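Local coordinates for alanine racemase (Corynebacterium glutamicum, PDB 2DY3), which is a two-domain protein of the alanine racemase family, binding pyridoxal-5'-phosphate at the mouth of a TIM-type barrel, at residues S125-S130 with D171-A176; P215-Y220 with I344-V349; G221-P224 with E229-L232. All blocks are in the same frame, centred on the assembly; numbering follows the deposited sequence.

Interaction 1. Residues S125-S130 with D171-A176; sequences SGLHRS and DRQIIA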
loop_
_atom_site.group_PDB
_atom_site.type_symbol
_atom_site.label_atom_id
_atom_site.label_comp_id
_atom_site.label_asym_id
_atom_site.label_seq_id
_atom_site.Cartn_x
_atom_site.Cartn_y
_atom_site.Cartn_z
ATOM N N SER B 125 29.705 -3.131 5.902
ATOM C CA SER B 125 30.846 -2.229 5.804
ATOM C C SER B 125 30.806 -1.044 6.764
ATOM O O SER B 125 31.480 -0.039 6.542
ATOM C CB SER B 125 30.986 -1.718 4.366
ATOM O OG SER B 125 29.802 -1.069 3.937
ATOM N N GLY B 126 30.018 -1.150 7.827
ATOM C CA GLY B 126 29.961 -0.057 8.780
ATOM C C GLY B 126 28.583 0.399 9.211
ATOM O O GLY B 126 28.435 1.022 10.260
ATOM N N LEU B 127 27.566 0.104 8.411
ATOM C CA LEU B 127 26.205 0.508 8.743
ATOM C C LEU B 127 25.653 -0.280 9.928
ATOM O O LEU B 127 24.731 0.164 10.603
ATOM C CB LEU B 127 25.298 0.316 7.531
ATOM C CG LEU B 127 25.391 1.385 6.440
ATOM C CD1 LEU B 127 26.672 2.189 6.578
ATOM C CD2 LEU B 127 25.306 0.718 5.088
ATOM N N HIS B 128 26.222 -1.456 10.167
ATOM C CA HIS B 128 25.783 -2.310 11.259
ATOM C C HIS B 128 24.327 -2.731 11.153
ATOM O O HIS B 128 23.623 -2.844 12.158
ATOM C CB HIS B 128 26.031 -1.618 12.593
ATOM C CG HIS B 128 27.472 -1.582 12.977
ATOM N ND1 HIS B 128 27.941 -0.846 14.042
ATOM C CD2 HIS B 128 28.546 -2.215 12.451
ATOM C CE1 HIS B 128 29.244 -1.029 14.157
ATOM N NE2 HIS B 128 29.636 -1.855 13.203
ATOM N N ARG B 129 23.888 -2.885 9.934
ATOM C CA ARG B 129 22.567 -3.430 9.661
ATOM C C ARG B 129 22.627 -4.925 9.378
ATOM O O ARG B 129 23.109 -5.641 10.263
ATOM C CB ARG B 129 21.921 -2.716 8.476
ATOM C CG ARG B 129 21.723 -1.224 8.673
ATOM C CD ARG B 129 20.874 -0.640 7.559
ATOM N NE ARG B 129 21.182 0.763 7.309
ATOM C CZ ARG B 129 20.583 1.501 6.382
ATOM N NH1 ARG B 129 19.641 0.966 5.617
ATOM N NH2 ARG B 129 20.925 2.773 6.224
ATOM N N SER B 130 22.355 -5.300 8.170
ATOM C CA SER B 130 22.462 -6.697 7.764
ATOM C C SER B 130 23.842 -6.963 7.156
ATOM O O SER B 130 24.582 -6.034 6.842
ATOM C CB SER B 130 21.375 -7.023 6.735
ATOM O OG SER B 130 21.421 -8.384 6.352
ATOM N N ASP B 171 33.135 6.664 1.338
ATOM C CA ASP B 171 34.526 6.256 1.204
ATOM C C ASP B 171 35.006 5.420 2.381
ATOM O O ASP B 171 35.847 4.539 2.216
ATOM C CB ASP B 171 35.418 7.482 1.014
ATOM C CG ASP B 171 35.490 7.922 -0.439
ATOM O OD1 ASP B 171 34.449 7.889 -1.125
ATOM O OD2 ASP B 171 36.585 8.306 -0.900
ATOM N N ARG B 172 34.475 5.687 3.568
ATOM C CA ARG B 172 34.874 4.910 4.732
ATOM C C ARG B 172 34.368 3.480 4.548
ATOM O O ARG B 172 35.041 2.519 4.921
ATOM C CB ARG B 172 34.298 5.517 6.016
ATOM C CG ARG B 172 34.821 4.854 7.288
ATOM C CD ARG B 172 36.340 4.959 7.366
ATOM N NE ARG B 172 36.783 6.351 7.414
ATOM C CZ ARG B 172 36.629 7.151 8.467
ATOM N NH1 ARG B 172 36.048 6.695 9.570
ATOM N NH2 ARG B 172 37.044 8.411 8.412
ATOM N N GLN B 173 33.182 3.347 3.960
ATOM C CA GLN B 173 32.602 2.035 3.706
ATOM C C GLN B 173 33.419 1.267 2.667
ATOM O O GLN B 173 33.638 0.063 2.809
ATOM C CB GLN B 173 31.160 2.163 3.209
ATOM C CG GLN B 173 30.156 2.607 4.262
ATOM C CD GLN B 173 28.719 2.375 3.818
ATOM O OE1 GLN B 173 28.244 1.236 3.772
ATOM N NE2 GLN B 173 28.026 3.452 3.471
ATOM N N ILE B 174 33.866 1.968 1.625
ATOM C CA ILE B 174 34.652 1.340 0.570
ATOM C C ILE B 174 35.962 0.811 1.128
ATOM O O ILE B 174 36.412 -0.268 0.750
ATOM C CB ILE B 174 34.954 2.328 -0.586
ATOM C CG1 ILE B 174 33.650 2.719 -1.281
ATOM C CG2 ILE B 174 35.881 1.673 -1.616
ATOM C CD1 ILE B 174 32.910 1.535 -1.846
ATOM N N ILE B 175 36.585 1.571 2.022
ATOM C CA ILE B 175 37.838 1.119 2.618
ATOM C C ILE B 175 37.613 -0.220 3.326
ATOM O O ILE B 175 38.360 -1.166 3.120
ATOM C CB ILE B 175 38.388 2.137 3.640
ATOM C CG1 ILE B 175 38.894 3.384 2.917
ATOM C CG2 ILE B 175 39.512 1.510 4.441
ATOM C CD1 ILE B 175 39.421 4.461 3.847
ATOM N N ALA B 176 36.574 -0.290 4.154
ATOM C CA ALA B 176 36.253 -1.515 4.879
ATOM C C ALA B 176 35.892 -2.655 3.924
ATOM O O ALA B 176 36.247 -3.806 4.156
ATOM C CB ALA B 176 35.109 -1.257 5.845
#
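The polar link in this contact is the hydrogen bond from Ser125 OG to Gln173 OE1, 2.8 Å long. The hydroxyl meets the amide oxygen in the carbonyl plane on a lone pair, with a C=O...O angle of 123°. Ser125 OG stands between its own backbone N and carbonyl carbon (chi1 57°), which turns it to the helix. The same hydroxyl is also hydrogen-bonded to Thr157 OG1, so the serine is buried with two polar partners, one on the helix and one just past strand 150-156.

The fold here is the TIM-type barrel of the alanine racemase N-terminal domain: residues 125-130 belong to the loop leaving strand 117-122, and residues 171-176 to the outer helix 169-186.

Van der Waals packing does the rest. Gln173 runs extended beyond CG, and Leu127 crosses it at about a right angle, bringing CD1 to 3.4 Å from Gln173 CD and CD2 to 3.3 Å from Gln173 OE1. Both leucine methyls thus lie against the amide group. One helical turn further on, the methyl of Ala176 faces the backbone of the loop, its CB 3.9 Å from Ser125 O, while Ser125 CB rests 3.6 Å from Gln173 O.

Interaction 2. Residues P215-Y220 with I344-V349; sequences PGLAFY and INYEVV. With PLP (pyridoxal-5'-phosphate), chain F.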
loop_
_atom_site.group_PDB
_atom_site.type_symbol
_atom_site.label_atom_id
_atom_site.label_comp_id
_atom_site.label_asym_id
_atom_site.label_seq_id
_atom_site.Cartn_x
_atom_site.Cartn_y
_atom_site.Cartn_z
ATOM N N PRO B 215 21.705 -0.259 -9.845
ATOM C CA PRO B 215 20.778 0.841 -9.604
ATOM C C PRO B 215 19.333 0.373 -9.711
ATOM O O PRO B 215 19.018 -0.565 -10.450
ATOM C CB PRO B 215 21.147 1.841 -10.694
ATOM C CG PRO B 215 21.523 0.954 -11.839
ATOM C CD PRO B 215 22.313 -0.166 -11.186
ATOM N N GLY B 216 18.463 1.018 -8.946
ATOM C CA GLY B 216 17.057 0.682 -9.001
ATOM C C GLY B 216 16.295 1.905 -9.477
ATOM O O GLY B 216 15.819 1.966 -10.614
ATOM N N LEU B 217 16.211 2.886 -8.584
ATOM C CA LEU B 217 15.512 4.147 -8.808
ATOM C C LEU B 217 15.645 4.733 -10.221
ATOM O O LEU B 217 14.648 5.117 -10.827
ATOM C CB LEU B 217 15.998 5.155 -7.761
ATOM C CG LEU B 217 15.199 6.415 -7.419
ATOM C CD1 LEU B 217 15.364 7.386 -8.521
ATOM C CD2 LEU B 217 13.728 6.104 -7.175
ATOM N N ALA B 218 16.868 4.799 -10.744
ATOM C CA ALA B 218 17.095 5.362 -12.073
ATOM C C ALA B 218 16.348 4.676 -13.225
ATOM O O ALA B 218 16.011 5.326 -14.218
ATOM C CB ALA B 218 18.601 5.396 -12.377
ATOM N N PHE B 219 16.095 3.376 -13.110
ATOM C CA PHE B 219 15.387 2.659 -14.175
ATOM C C PHE B 219 13.964 3.181 -14.343
ATOM O O PHE B 219 13.370 3.086 -15.426
ATOM C CB PHE B 219 15.319 1.151 -13.881
ATOM C CG PHE B 219 16.599 0.411 -14.160
ATOM C CD1 PHE B 219 17.582 0.298 -13.192
ATOM C CD2 PHE B 219 16.819 -0.166 -15.401
ATOM C CE1 PHE B 219 18.763 -0.379 -13.458
ATOM C CE2 PHE B 219 17.993 -0.842 -15.671
ATOM C CZ PHE B 219 18.966 -0.950 -14.700
ATOM N N TYR B 220 13.425 3.734 -13.262
ATOM C CA TYR B 220 12.065 4.254 -13.264
ATOM C C TYR B 220 12.033 5.737 -13.627
ATOM O O TYR B 220 10.989 6.385 -13.551
ATOM C CB TYR B 220 11.439 3.996 -11.890
ATOM C CG TYR B 220 11.618 2.552 -11.469
ATOM C CD1 TYR B 220 10.971 1.527 -12.150
ATOM C CD2 TYR B 220 12.511 2.206 -10.459
ATOM C CE1 TYR B 220 11.209 0.202 -11.843
ATOM C CE2 TYR B 220 12.756 0.878 -10.149
ATOM C CZ TYR B 220 12.100 -0.118 -10.845
ATOM O OH TYR B 220 12.337 -1.440 -10.541
ATOM N N ILE B 344 10.732 11.350 0.187
ATOM C CA ILE B 344 11.535 11.165 -1.020
ATOM C C ILE B 344 10.766 10.453 -2.130
ATOM O O ILE B 344 9.807 9.729 -1.862
ATOM C CB ILE B 344 12.836 10.382 -0.695
ATOM C CG1 ILE B 344 12.501 9.021 -0.089
ATOM C CG2 ILE B 344 13.681 11.166 0.295
ATOM C CD1 ILE B 344 13.721 8.241 0.371
ATOM N N ASN B 345 11.193 10.654 -3.377
ATOM C CA ASN B 345 10.513 10.049 -4.519
ATOM C C ASN B 345 10.393 8.528 -4.455
ATOM O O ASN B 345 9.459 7.953 -5.021
ATOM C CB ASN B 345 11.171 10.496 -5.839
ATOM C CG ASN B 345 12.692 10.395 -5.821
ATOM O OD1 ASN B 345 13.374 11.093 -6.577
ATOM N ND2 ASN B 345 13.226 9.524 -4.983
ATOM N N TYR B 346 11.328 7.877 -3.770
ATOM C CA TYR B 346 11.282 6.422 -3.606
ATOM C C TYR B 346 9.948 6.031 -2.970
ATOM O O TYR B 346 9.286 5.080 -3.398
ATOM C CB TYR B 346 12.386 5.931 -2.664
ATOM C CG TYR B 346 13.807 6.001 -3.181
ATOM C CD1 TYR B 346 14.531 7.183 -3.128
ATOM C CD2 TYR B 346 14.447 4.859 -3.658
ATOM C CE1 TYR B 346 15.853 7.226 -3.525
ATOM C CE2 TYR B 346 15.770 4.892 -4.058
ATOM C CZ TYR B 346 16.470 6.081 -3.988
ATOM O OH TYR B 346 17.796 6.120 -4.358
ATOM N N GLU B 347 9.560 6.769 -1.934
ATOM C CA GLU B 347 8.325 6.474 -1.220
ATOM C C GLU B 347 7.057 6.832 -1.986
ATOM O O GLU B 347 6.077 6.091 -1.947
ATOM C CB GLU B 347 8.320 7.160 0.152
ATOM C CG GLU B 347 7.083 6.820 0.993
ATOM C CD GLU B 347 7.211 7.253 2.452
ATOM O OE1 GLU B 347 7.523 8.433 2.702
ATOM O OE2 GLU B 347 6.992 6.413 3.350
ATOM N N VAL B 348 7.068 7.955 -2.695
ATOM C CA VAL B 348 5.882 8.347 -3.440
ATOM C C VAL B 348 5.502 7.340 -4.537
ATOM O O VAL B 348 4.324 7.039 -4.710
ATOM C CB VAL B 348 6.040 9.764 -4.053
ATOM C CG1 VAL B 348 6.300 10.783 -2.939
ATOM C CG2 VAL B 348 7.155 9.785 -5.056
ATOM N N VAL B 349 6.473 6.799 -5.271
ATOM C CA VAL B 349 6.114 5.838 -6.312
ATOM C C VAL B 349 5.593 4.529 -5.724
ATOM O O VAL B 349 4.870 3.788 -6.389
ATOM C CB VAL B 349 7.292 5.535 -7.263
ATOM C CG1 VAL B 349 7.707 6.820 -7.989
ATOM C CG2 VAL B 349 8.457 4.924 -6.493
HETATM N N1 PLP F . 20.952 -2.549 -3.601
HETATM C C2 PLP F . 20.265 -2.987 -2.465
HETATM C C2A PLP F . 20.924 -3.995 -1.539
HETATM C C3 PLP F . 18.973 -2.470 -2.206
HETATM O O3 PLP F . 18.280 -2.882 -1.087
HETATM C C4 PLP F . 18.396 -1.523 -3.108
HETATM C C4A PLP F . 17.001 -0.894 -2.857
HETATM C C5 PLP F . 19.154 -1.096 -4.254
HETATM C C6 PLP F . 20.415 -1.622 -4.480
HETATM C C5A PLP F . 18.639 -0.087 -5.235
HETATM O O4P PLP F . 18.911 1.237 -4.793
HETATM P P PLP F . 18.513 2.604 -5.569
HETATM O O1P PLP F . 17.081 2.587 -5.844
HETATM O O2P PLP F . 18.900 3.622 -4.593
HETATM O O3P PLP F . 19.339 2.554 -6.796
#
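Leu217 and Tyr346 are the closest backbone points, 7.1 Å between CA atoms, Leu217 opening the 3-10 turn 217-220 and Tyr346 lying in the first turn of helix 345-350. Side chains bridge that gap. With CG anti to the backbone N (chi1 -161°), Leu217 lays its branch over one face of the Tyr346 ring in a CH-pi contact, CG 3.9 Å from the ring centroid and 19° off the normal. Its CD2 methyl follows the ring back toward the helix, 3.8 Å from Tyr346 CD2. Asn345 adds a looser flank to the same leucine.

The edge of the tyrosine ring meets the phosphate of pyridoxal-5'-phosphate. Tyr346 OH donates to PLP O2P at 2.7 Å. Two backbone N-H groups add to this, Gly216 N to PLP O3P at 2.8 Å and Leu217 N to PLP O1P at 2.9 Å. The leucine bond is fairly straight, with an N-H...O angle of 166°. Ser199 N and Tyr38 OH also hydrogen-bond PLP, and Tyr275 of the second subunit packs on Tyr346.

Each non-bridging phosphate oxygen therefore receives a bond from this pair of segments, whose donors are uncharged N-H and O-H groups: the phosphate is held jointly by the barrel domain and the C-terminal domain.

Interaction 3. Residues G221-P224 with E229-L232; sequences GLEP and EHGL
Glu223 and His230 form the polar half of this contact, a histidine-carboxylate hydrogen bond in which His230 ND1 donates to Glu223 OE1 at 2.6 Å. The acceptor sits near the plane of the imidazole, at its edge, and the N-H meets OE1 on the syn side, 23° out of the carboxylate plane. The two planes are turned 24° from each other. A second, weak bond runs from His230 ND1 to Glu223 OE2 at 3.1 Å, so one N-H is shared unequally between the two oxygens. Glu223 bends at chi2 (-67°), which folds its carboxylate back across to the histidine. On the far side of the ring, NE2 makes a weak hydrogen bond to Leu203 O.

Both segments belong to the connection from strand 212-213, the last strand of the barrel domain in chain order, to strand 236-247 of the C-terminal sheet; the chain doubles back here between the two domains without forming a regular strand pair.

Leu232 supplies the van der Waals packing. Its CB packs 3.9 Å from Gly221 CA, and CD1 reaches 3.6 Å from Glu223 OE2, against the carboxylate that His230 holds. Val19 and Asn16 of helix 10-24 also touch this leucine.

One water bridges the backbones, donating to Gly221 O at 2.6 Å and weakly to Leu232 O at 3.3 Å.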
loop_
_atom_site.group_PDB
_atom_site.type_symbol
_atom_site.label_atom_id
_atom_site.label_comp_id
_atom_site.label_asym_id
_atom_site.label_seq_id
_atom_site.Cartn_x
_atom_site.Cartn_y
_atom_site.Cartn_z
ATOM N N GLY B 221 13.194 6.262 -14.008
ATOM C CA GLY B 221 13.295 7.648 -14.429
ATOM C C GLY B 221 13.339 8.729 -13.368
ATOM O O GLY B 221 13.035 9.887 -13.661
ATOM N N LEU B 222 13.727 8.381 -12.147
ATOM C CA LEU B 222 13.787 9.369 -11.075
ATOM C C LEU B 222 15.234 9.651 -10.668
ATOM O O LEU B 222 16.056 8.745 -10.633
ATOM C CB LEU B 222 12.984 8.877 -9.870
ATOM C CG LEU B 222 11.530 8.458 -10.121
ATOM C CD1 LEU B 222 10.957 7.799 -8.865
ATOM C CD2 LEU B 222 10.700 9.670 -10.517
ATOM N N GLU B 223 15.535 10.913 -10.370
ATOM C CA GLU B 223 16.880 11.327 -9.970
ATOM C C GLU B 223 17.080 11.214 -8.462
ATOM O O GLU B 223 16.288 11.733 -7.672
ATOM C CB GLU B 223 17.147 12.772 -10.407
ATOM C CG GLU B 223 17.266 12.986 -11.919
ATOM C CD GLU B 223 18.494 12.313 -12.519
ATOM O OE1 GLU B 223 19.442 12.019 -11.763
ATOM O OE2 GLU B 223 18.518 12.089 -13.749
ATOM N N PRO B 224 18.150 10.524 -8.048
ATOM C CA PRO B 224 18.525 10.295 -6.648
ATOM C C PRO B 224 19.044 11.543 -5.941
ATOM O O PRO B 224 18.833 11.716 -4.741
ATOM C CB PRO B 224 19.606 9.218 -6.747
ATOM C CG PRO B 224 19.320 8.545 -8.061
ATOM C CD PRO B 224 18.979 9.706 -8.945
ATOM N N GLU B 229 21.387 16.078 -13.744
ATOM C CA GLU B 229 20.703 15.713 -14.978
ATOM C C GLU B 229 21.329 14.446 -15.544
ATOM O O GLU B 229 22.547 14.281 -15.488
ATOM C CB GLU B 229 20.868 16.840 -16.002
ATOM C CG GLU B 229 22.332 17.281 -16.162
ATOM C CD GLU B 229 22.569 18.200 -17.350
ATOM O OE1 GLU B 229 22.365 17.756 -18.501
ATOM O OE2 GLU B 229 22.965 19.366 -17.132
ATOM N N HIS B 230 20.507 13.552 -16.088
ATOM C CA HIS B 230 21.026 12.323 -16.681
ATOM C C HIS B 230 20.196 11.863 -17.873
ATOM O O HIS B 230 20.455 10.809 -18.450
ATOM C CB HIS B 230 21.115 11.207 -15.632
ATOM C CG HIS B 230 22.054 11.513 -14.505
ATOM N ND1 HIS B 230 21.620 11.920 -13.262
ATOM C CD2 HIS B 230 23.407 11.503 -14.445
ATOM C CE1 HIS B 230 22.663 12.145 -12.484
ATOM N NE2 HIS B 230 23.760 11.901 -13.178
ATOM N N GLY B 231 19.203 12.663 -18.243
ATOM C CA GLY B 231 18.363 12.325 -19.379
ATOM C C GLY B 231 17.403 11.183 -19.114
ATOM O O GLY B 231 17.048 10.433 -20.029
ATOM N N LEU B 232 16.973 11.048 -17.865
ATOM C CA LEU B 232 16.050 9.984 -17.496
ATOM C C LEU B 232 14.610 10.382 -17.780
ATOM O O LEU B 232 14.277 11.570 -17.789
ATOM C CB LEU B 232 16.213 9.638 -16.013
ATOM C CG LEU B 232 17.604 9.111 -15.653
ATOM C CD1 LEU B 232 17.636 8.641 -14.209
ATOM C CD2 LEU B 232 17.955 7.956 -16.589
HETATM O O HOH W 1 13.852 12.135 -14.586
#

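How the interactions relate
Interactions 2 and 3 adjoin, with centres 10 Å apart: the chain passes straight from Tyr220 into Gly221, and the 229-232 return falls within the stretch that interaction 2 spans. Val349 CG1 lies 3.5 Å from Leu222 CD1, and Leu232 CD1 packs 3.7 Å from Ala218 O, so the interdomain connection lies against both the phosphate-binding turn and helix 345-350. Interaction 1 stands apart on the barrel, its centre 23 Å from that of interaction 2 and their nearest atoms about 11 Å apart. Of the three, only interaction 2 bonds PLP; the side chains of Leu127 and Leu222 are each about 9 Å from a bound PLP. Interactions 1 and 2 both touch the second subunit.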